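Local coordinates for esterase (uncultured bacterium pCosCE1, PDB 7ATL), which hydrolyses carboxylic esters and also acts as a promiscuous acyltransferase, as a family VIII carboxylesterase related to the beta-lactamases, at residues Trp96-Ala102 with Leu156-Leu162; Ile247-Pro251 with Gly341-His345. All coordinates share one frame; numbering follows the deposited sequence.

Contact 1 of 2, residues Trp96-Ala102 with Leu156-Leu162; sequences WFTPALA and LAQADLL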
loop_
_atom_site.group_PDB
_atom_site.type_symbol
_atom_site.label_atom_id
_atom_site.label_comp_id
_atom_site.label_asym_id
_atom_site.label_seq_id
_atom_site.Cartn_x
_atom_site.Cartn_y
_atom_site.Cartn_z
ATOM N N TRP A 96 4.157 26.188 1.585
ATOM C CA TRP A 96 2.693 26.446 1.663
ATOM C C TRP A 96 1.938 25.338 2.431
ATOM O O TRP A 96 0.755 25.555 2.777
ATOM C CB TRP A 96 2.154 26.607 0.238
ATOM C CG TRP A 96 2.651 25.565 -0.719
ATOM C CD1 TRP A 96 3.690 25.690 -1.594
ATOM C CD2 TRP A 96 2.150 24.222 -0.879
ATOM N NE1 TRP A 96 3.866 24.526 -2.286
ATOM C CE2 TRP A 96 2.937 23.611 -1.879
ATOM C CE3 TRP A 96 1.135 23.474 -0.266
ATOM C CZ2 TRP A 96 2.725 22.299 -2.299
ATOM C CZ3 TRP A 96 0.924 22.173 -0.677
ATOM C CH2 TRP A 96 1.706 21.598 -1.686
ATOM N N PHE A 97 2.543 24.172 2.683
ATOM C CA PHE A 97 1.893 23.098 3.473
ATOM C C PHE A 97 2.100 23.365 4.966
ATOM O O PHE A 97 2.996 22.762 5.620
ATOM C CB PHE A 97 2.401 21.713 3.070
ATOM C CG PHE A 97 1.467 20.609 3.498
ATOM C CD1 PHE A 97 0.375 20.269 2.715
ATOM C CD2 PHE A 97 1.643 19.962 4.703
ATOM C CE1 PHE A 97 -0.525 19.301 3.126
ATOM C CE2 PHE A 97 0.749 18.991 5.109
ATOM C CZ PHE A 97 -0.320 18.653 4.312
ATOM N N THR A 98 1.242 24.220 5.513
ATOM C CA THR A 98 1.315 24.673 6.920
ATOM C C THR A 98 -0.060 24.588 7.569
ATOM O O THR A 98 -0.533 25.568 8.132
ATOM C CB THR A 98 1.927 26.077 6.988
ATOM O OG1 THR A 98 1.218 26.935 6.102
ATOM C CG2 THR A 98 3.381 26.090 6.585
ATOM N N PRO A 99 -0.715 23.403 7.554
ATOM C CA PRO A 99 -2.047 23.251 8.144
ATOM C C PRO A 99 -2.076 23.517 9.654
ATOM O O PRO A 99 -1.052 23.390 10.319
ATOM C CB PRO A 99 -2.406 21.787 7.872
ATOM C CG PRO A 99 -1.063 21.128 7.714
ATOM C CD PRO A 99 -0.232 22.148 6.966
ATOM N N ALA A 100 -3.276 23.837 10.149
ATOM C CA ALA A 100 -3.547 24.232 11.544
ATOM C C ALA A 100 -4.404 23.171 12.217
ATOM O O ALA A 100 -5.160 22.522 11.523
ATOM C CB ALA A 100 -4.258 25.553 11.531
ATOM N N LEU A 101 -4.333 23.057 13.539
ATOM C CA LEU A 101 -5.375 22.362 14.346
ATOM C C LEU A 101 -6.617 23.267 14.410
ATOM O O LEU A 101 -6.562 24.415 13.914
ATOM C CB LEU A 101 -4.802 22.046 15.731
ATOM C CG LEU A 101 -3.521 21.201 15.729
ATOM C CD1 LEU A 101 -2.576 21.613 16.845
ATOM C CD2 LEU A 101 -3.848 19.717 15.831
ATOM N N ALA A 102 -7.730 22.778 14.949
ATOM C CA ALA A 102 -9.002 23.549 15.033
ATOM C C ALA A 102 -8.784 24.894 15.752
ATOM O O ALA A 102 -9.452 25.862 15.370
ATOM C CB ALA A 102 -10.067 22.738 15.730
ATOM N N LEU A 156 -5.621 20.169 0.782
ATOM C CA LEU A 156 -5.366 19.418 2.052
ATOM C C LEU A 156 -4.792 20.368 3.117
ATOM O O LEU A 156 -5.162 20.225 4.316
ATOM C CB LEU A 156 -4.402 18.260 1.762
ATOM C CG LEU A 156 -4.009 17.379 2.948
ATOM C CD1 LEU A 156 -5.234 16.749 3.605
ATOM C CD2 LEU A 156 -3.055 16.294 2.490
ATOM N N ALA A 157 -3.922 21.293 2.694
ATOM C CA ALA A 157 -3.242 22.284 3.560
ATOM C C ALA A 157 -4.282 23.148 4.274
ATOM O O ALA A 157 -3.971 23.630 5.376
ATOM C CB ALA A 157 -2.292 23.149 2.761
ATOM N N GLN A 158 -5.462 23.334 3.660
ATOM C CA GLN A 158 -6.534 24.223 4.188
ATOM C C GLN A 158 -7.440 23.487 5.189
ATOM O O GLN A 158 -8.303 24.146 5.807
ATOM C CB GLN A 158 -7.364 24.787 3.042
ATOM C CG GLN A 158 -6.594 25.723 2.124
ATOM C CD GLN A 158 -7.474 26.036 0.943
ATOM O OE1 GLN A 158 -7.153 25.717 -0.200
ATOM N NE2 GLN A 158 -8.644 26.579 1.234
ATOM N N ALA A 159 -7.280 22.175 5.325
ATOM C CA ALA A 159 -8.043 21.363 6.290
ATOM C C ALA A 159 -7.341 21.366 7.655
ATOM O O ALA A 159 -6.128 21.320 7.732
ATOM C CB ALA A 159 -8.231 19.959 5.754
ATOM N N ASP A 160 -8.120 21.342 8.717
ATOM C CA ASP A 160 -7.623 21.107 10.085
ATOM C C ASP A 160 -6.869 19.771 10.104
ATOM O O ASP A 160 -7.403 18.770 9.579
ATOM C CB ASP A 160 -8.790 21.130 11.080
ATOM C CG ASP A 160 -9.438 22.497 11.256
ATOM O OD1 ASP A 160 -8.922 23.492 10.661
ATOM O OD2 ASP A 160 -10.448 22.564 12.010
ATOM N N LEU A 161 -5.686 19.760 10.721
ATOM C CA LEU A 161 -5.102 18.538 11.304
ATOM C C LEU A 161 -6.037 18.057 12.412
ATOM O O LEU A 161 -6.750 18.896 12.983
ATOM C CB LEU A 161 -3.716 18.844 11.853
ATOM C CG LEU A 161 -2.682 19.279 10.825
ATOM C CD1 LEU A 161 -1.432 19.798 11.517
ATOM C CD2 LEU A 161 -2.346 18.134 9.879
ATOM N N LEU A 162 -6.009 16.765 12.725
ATOM C CA LEU A 162 -6.880 16.167 13.758
ATOM C C LEU A 162 -6.143 16.032 15.089
ATOM O O LEU A 162 -6.809 15.756 16.075
ATOM C CB LEU A 162 -7.397 14.828 13.234
ATOM C CG LEU A 162 -8.533 15.018 12.235
ATOM C CD1 LEU A 162 -8.009 15.207 10.829
ATOM C CD2 LEU A 162 -9.517 13.881 12.304
HETATM O O HOH W 1 -1.738 25.989 4.865
HETATM O O HOH W 2 -5.571 24.120 8.049
HETATM O O HOH W 3 -7.916 20.040 15.202
HETATM O O HOH W 4 -11.413 25.484 12.593
#

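Contact 2 of 2, residues Ile247-Pro251 with Gly341-His345; sequences IELAP and GVYGH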
loop_
_atom_site.group_PDB
_atom_site.type_symbol
_atom_site.label_atom_id
_atom_site.label_comp_id
_atom_site.label_asym_id
_atom_site.label_seq_id
_atom_site.Cartn_x
_atom_site.Cartn_y
_atom_site.Cartn_z
ATOM N N ILE A 247 -15.617 4.845 -0.100
ATOM C CA ILE A 247 -14.406 5.066 -0.929
ATOM C C ILE A 247 -14.875 5.240 -2.376
ATOM O O ILE A 247 -15.790 4.498 -2.808
ATOM C CB ILE A 247 -13.396 3.908 -0.768
ATOM C CG1 ILE A 247 -12.228 4.051 -1.744
ATOM C CG2 ILE A 247 -14.087 2.558 -0.925
ATOM C CD1 ILE A 247 -11.079 3.157 -1.453
ATOM N N GLU A 248 -14.253 6.174 -3.089
ATOM C CA GLU A 248 -14.548 6.495 -4.504
ATOM C C GLU A 248 -13.459 5.871 -5.368
ATOM O O GLU A 248 -12.314 6.327 -5.274
ATOM C CB GLU A 248 -14.592 8.013 -4.712
ATOM C CG GLU A 248 -15.278 8.379 -6.001
ATOM C CD GLU A 248 -15.386 9.843 -6.382
ATOM O OE1 GLU A 248 -15.216 10.744 -5.515
ATOM O OE2 GLU A 248 -15.637 10.057 -7.576
ATOM N N LEU A 249 -13.816 4.907 -6.212
ATOM C CA LEU A 249 -12.841 4.215 -7.086
ATOM C C LEU A 249 -13.160 4.502 -8.547
ATOM O O LEU A 249 -14.342 4.487 -8.918
ATOM C CB LEU A 249 -12.899 2.716 -6.819
ATOM C CG LEU A 249 -12.437 2.292 -5.432
ATOM C CD1 LEU A 249 -12.685 0.787 -5.214
ATOM C CD2 LEU A 249 -10.980 2.667 -5.230
ATOM N N ALA A 250 -12.114 4.735 -9.329
ATOM C CA ALA A 250 -12.191 4.990 -10.773
ATOM C C ALA A 250 -11.118 4.146 -11.450
ATOM O O ALA A 250 -10.004 4.603 -11.694
ATOM C CB ALA A 250 -12.059 6.467 -11.035
ATOM N N PRO A 251 -11.436 2.869 -11.760
ATOM C CA PRO A 251 -10.493 1.976 -12.440
ATOM C C PRO A 251 -9.888 2.488 -13.757
ATOM O O PRO A 251 -8.837 2.010 -14.105
ATOM C CB PRO A 251 -11.299 0.691 -12.653
ATOM C CG PRO A 251 -12.296 0.744 -11.520
ATOM C CD PRO A 251 -12.693 2.197 -11.409
ATOM N N GLY A 341 -3.906 -3.395 0.328
ATOM C CA GLY A 341 -4.499 -2.463 -0.654
ATOM C C GLY A 341 -5.983 -2.704 -0.829
ATOM O O GLY A 341 -6.387 -3.864 -0.991
ATOM N N VAL A 342 -6.787 -1.652 -0.843
ATOM C CA VAL A 342 -8.264 -1.807 -0.956
ATOM C C VAL A 342 -8.609 -2.545 -2.250
ATOM O O VAL A 342 -9.617 -3.221 -2.242
ATOM C CB VAL A 342 -9.017 -0.471 -0.883
ATOM C CG1 VAL A 342 -8.718 0.274 0.404
ATOM C CG2 VAL A 342 -8.728 0.410 -2.086
ATOM N N TYR A 343 -7.843 -2.437 -3.335
ATOM C CA TYR A 343 -8.203 -3.135 -4.609
ATOM C C TYR A 343 -8.180 -4.660 -4.415
ATOM O O TYR A 343 -8.801 -5.368 -5.223
ATOM C CB TYR A 343 -7.333 -2.684 -5.790
ATOM C CG TYR A 343 -7.861 -1.469 -6.516
ATOM C CD1 TYR A 343 -9.087 -1.510 -7.164
ATOM C CD2 TYR A 343 -7.142 -0.285 -6.575
ATOM C CE1 TYR A 343 -9.587 -0.410 -7.844
ATOM C CE2 TYR A 343 -7.620 0.821 -7.258
ATOM C CZ TYR A 343 -8.844 0.755 -7.897
ATOM O OH TYR A 343 -9.345 1.823 -8.566
ATOM N N GLY A 344 -7.430 -5.150 -3.420
ATOM C CA GLY A 344 -7.564 -6.523 -2.901
ATOM C C GLY A 344 -6.221 -7.182 -2.657
ATOM O O GLY A 344 -6.045 -8.279 -3.153
ATOM N N HIS A 345 -5.313 -6.566 -1.900
ATOM C CA HIS A 345 -3.912 -7.066 -1.770
ATOM C C HIS A 345 -3.507 -7.200 -0.300
ATOM O O HIS A 345 -4.083 -6.471 0.561
ATOM C CB HIS A 345 -2.894 -6.203 -2.520
ATOM C CG HIS A 345 -3.328 -5.722 -3.867
ATOM N ND1 HIS A 345 -3.880 -6.553 -4.820
ATOM C CD2 HIS A 345 -3.277 -4.481 -4.420
ATOM C CE1 HIS A 345 -4.130 -5.845 -5.909
ATOM N NE2 HIS A 345 -3.783 -4.561 -5.683
#

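Contact 1 of 2, residues Trp96-Ala102 with Leu156-Leu162
Leu161 and Ala100 share the one direct hydrogen bond between Trp96-Ala102 and Leu156-Leu162, two segments whose other polar links run through water, a good example of how irregular segments can be matched without forming a sheet. Leu161 N reaches Ala100 O at 2.9 Å, a bent bond (146° at the hydrogen) whose donor is tilted 33° from the carbonyl plane. The same oxygen meets the CA of Asp160 at 3.2 Å in a CA-H...O contact. A parallel strand pair would add a second bond, from Ala102 N to Leu161 O; here one water accepts from Ala102 N at 2.8 Å and donates to Leu161 O. Another water accepts from Ala100 N and donates to Ala157 O and, weakly, to Ala159 O, while a third joins Trp96 O to Ala157 O.

Apolar groups pack on the side away from the waters at Trp96 O and Ala100 N. The Pro99 ring lies against the branched end of Leu161, with CB 3.9 Å from Leu161 CG, and Leu101 CD2 packs on the CB of the same leucine (4.1 Å). The chain folds tightly at Phe97 in an inverse gamma turn, closed by a weak bond from Thr98 N to Trp96 O. With CG anti to the backbone N (chi1 -161°), the Phe97 ring presents an edge to Leu156, CE1 being 4.0 Å from Leu156 CD2, and Ala157 CB approaches CD1 obliquely. At the exposed end, Asp160 OD2 lies 3.5 Å from Ala102 CA.

The loop thus lines the end of helix 149-157 and the chain leaving it. Trp96 rests on Leu153 of that helix and makes a cation-pi contact with Arg154. Phe97 and Leu156 both lean on Val177 of helix 174-186, and Leu156 also touches Tyr133 of helix 132-136.

Contact 2 of 2, residues Ile247-Pro251 with Gly341-His345
The contact of Ile247-Pro251 with Gly341-His345 is a buried, apolar meeting of side chains, in which one face of a small two-stranded sheet approaches the turn between strands 337-341 and 345-350 of the main antiparallel sheet. The backbones stay well apart, with the CA atoms of Ile247 and Val342 at 9.2 Å, and side chains span the gap.

Ile247 and Val342 meet tip to tip, CD1 lying 3.7 Å from Val342 CG2. Both torsions of Ile247 are extended (chi1 173°, chi2 167°), which carries CD1 that far from its strand. Leu249 and Tyr343 instead run alongside each other, heading opposite ways: Leu249 CD2 sits 3.9 Å from Tyr343 CZ, oblique to the ring, and the phenol oxygen passes on toward Pro251, 4.0 Å from its N.

The turn holds its own shape. Gly341 O accepts from both Gly344 N (2.9 Å) and His345 N (3.0 Å), forming a classic beta bulge, and Tyr343 N is hydrogen-bonded to Ser64 OG.

Val342 N donates to a pentaethylene glycol that probably came from the crystallisation liquor. The Val342 side chain lies near, without touching, Ser65, Lys68 and Tyr123, which fit an SxxK pattern; a turn placed there is consistent with the active-site cleft of the beta-lactamase fold, where the serine is the likely nucleophile.

Overall arrangement
The two contacts show how chemistry follows depth. Contact 1 lies about 24 Å from the centre of the chain, partly open to solvent, and joins two largely irregular segments beside helices through a direct backbone bond, several bridging waters and a few apolar groups. Contact 2, about 11 Å from the centre, is buried and joins a strand of one sheet to a turn of another through side chains alone, with a smaller interface of 217 Å² against 515 Å². They share no element: the centres of contact 1 and contact 2 are about 26 Å apart. Only contact 2 borders the probable active-site region; contact 1 belongs to the helical, peripheral part of the same beta-lactamase-type domain.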